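Local coordinates for imine reductase (Bacillus cereus, PDB 4D3D) that catalyses the NADPH-dependent, S-selective reduction of imines such as 2-methylpyrroline, at the interface of chains A and B. Residues are numbered along the deposited sequence; one frame, centred on the assembly and turned at random. Chains: chain A/B, Imine reductase.

The interface of chains A and B. Residues chain A 201, 205, 215, 219; chain B 233, 237, 240.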
loop_
_atom_site.group_PDB
_atom_site.type_symbol
_atom_site.label_atom_id
_atom_site.label_comp_id
_atom_site.label_asym_id
_atom_site.label_seq_id
_atom_site.Cartn_x
_atom_site.Cartn_y
_atom_site.Cartn_z
ATOM N N TYR A 201 2.651 -0.289 -5.502
ATOM C CA TYR A 201 3.193 -1.515 -6.091
ATOM C C TYR A 201 3.598 -1.339 -7.530
ATOM O O TYR A 201 4.709 -1.755 -7.933
ATOM C CB TYR A 201 2.204 -2.690 -5.875
ATOM C CG TYR A 201 2.533 -3.860 -6.737
ATOM C CD1 TYR A 201 3.595 -4.682 -6.431
ATOM C CD2 TYR A 201 1.837 -4.084 -7.940
ATOM C CE1 TYR A 201 3.920 -5.730 -7.316
ATOM C CE2 TYR A 201 2.137 -5.160 -8.791
ATOM C CZ TYR A 201 3.182 -5.957 -8.450
ATOM O OH TYR A 201 3.586 -6.943 -9.298
ATOM N N LEU A 205 7.314 -1.590 -9.029
ATOM C CA LEU A 205 7.578 -2.517 -10.087
ATOM C C LEU A 205 8.234 -1.819 -11.281
ATOM O O LEU A 205 9.157 -2.382 -11.900
ATOM C CB LEU A 205 6.274 -3.268 -10.483
ATOM C CG LEU A 205 6.455 -4.231 -11.615
ATOM C CD1 LEU A 205 7.403 -5.356 -11.278
ATOM C CD2 LEU A 205 5.051 -4.758 -11.946
ATOM N N ALA A 215 8.387 -8.881 -12.537
ATOM C CA ALA A 215 7.348 -8.988 -11.523
ATOM C C ALA A 215 7.427 -10.306 -10.812
ATOM O O ALA A 215 7.196 -10.378 -9.605
ATOM C CB ALA A 215 5.989 -8.749 -12.094
ATOM N N LEU A 219 7.719 -10.507 -6.794
ATOM C CA LEU A 219 6.524 -11.052 -6.120
ATOM C C LEU A 219 6.653 -11.420 -4.637
ATOM O O LEU A 219 5.879 -10.900 -3.850
ATOM C CB LEU A 219 6.000 -12.230 -6.954
ATOM C CG LEU A 219 4.841 -13.049 -6.360
ATOM C CD1 LEU A 219 3.612 -12.240 -6.149
ATOM C CD2 LEU A 219 4.527 -14.288 -7.231
ATOM N N VAL B 233 -1.631 -8.820 -6.243
ATOM C CA VAL B 233 -0.277 -8.894 -6.808
ATOM C C VAL B 233 -0.030 -10.241 -7.465
ATOM O O VAL B 233 0.410 -10.286 -8.569
ATOM C CB VAL B 233 0.772 -8.554 -5.735
ATOM C CG1 VAL B 233 2.133 -8.847 -6.244
ATOM C CG2 VAL B 233 0.621 -7.145 -5.260
ATOM N N THR B 237 0.706 -10.384 -11.539
ATOM C CA THR B 237 2.126 -10.676 -11.834
ATOM C C THR B 237 2.430 -11.273 -13.216
ATOM O O THR B 237 3.185 -10.697 -14.013
ATOM C CB THR B 237 2.761 -11.452 -10.654
ATOM O OG1 THR B 237 2.983 -10.545 -9.561
ATOM C CG2 THR B 237 4.036 -12.115 -11.011
ATOM N N LEU B 240 1.522 -8.748 -16.041
ATOM C CA LEU B 240 2.509 -7.690 -16.082
ATOM C C LEU B 240 3.773 -8.186 -16.781
ATOM O O LEU B 240 4.330 -7.410 -17.642
ATOM C CB LEU B 240 2.814 -7.248 -14.649
ATOM C CG LEU B 240 1.730 -6.265 -14.075
ATOM C CD1 LEU B 240 1.674 -6.286 -12.543
ATOM C CD2 LEU B 240 1.937 -4.878 -14.595
HETATM O O HOH W 1 5.075 -9.078 -8.459
#
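A:Tyr201 and B:Val233 meet where helix 182-210 of one subunit lies against helix 215-242 of the other, within the two-fold, all-helical packing of C-terminal domains typical of imine reductase dimers, in which a Rossmann-type NADPH-binding domain precedes the helical part. The valine lays one branch on the phenol: B:Val233 CG2 sits over the middle of the A:Tyr201 ring, 3.9 Å from its centroid, a CH-pi contact. Its other branch reaches further along the ring towards the hydroxyl end, with B:Val233 CG1 3.7 Å from A:Tyr201 CE1. That CG1 methyl lies anti to the backbone N (chi1 171°), a setting that also puts B:Val233 CG1 3.7 Å from A:Leu219 CD1, the two side chains running antiparallel and meeting alongside by their methyls. B:Val233 is thus wedged between an aromatic face and a leucine methyl from two different helices of chain A.

At the far end of the phenol the contact turns polar. A:Tyr201 OH and B:Thr237 OG1 are 3.7 Å apart, too far for a direct bond, and one water joins them. The water oxygen lies 2.7 Å from A:Tyr201 OH. It is 2.8 Å from B:Thr237 OG1, and also meets the backbone carbonyl oxygen of A:Ala215 at the start of helix 215-242. B:Thr237 OG1 donates in addition to the backbone carbonyl oxygen B:Val233 O, one turn back, at 2.8 Å, approaching from above the carbonyl plane. With OG1 beside its own backbone N (chi1 -74°), the threonine directs its hydroxyl to this bond and the water, while CG2 packs against A:Ala215.

On the side of the phenol hydroxyl away from the water, B:Leu240 CD1 packs beside A:Tyr201 CE2 and OH and touches A:Leu205 CD2 at 3.8 Å, continuing the apolar contact on the other side of the hydroxyl. The same arrangement recurs with the chains exchanged.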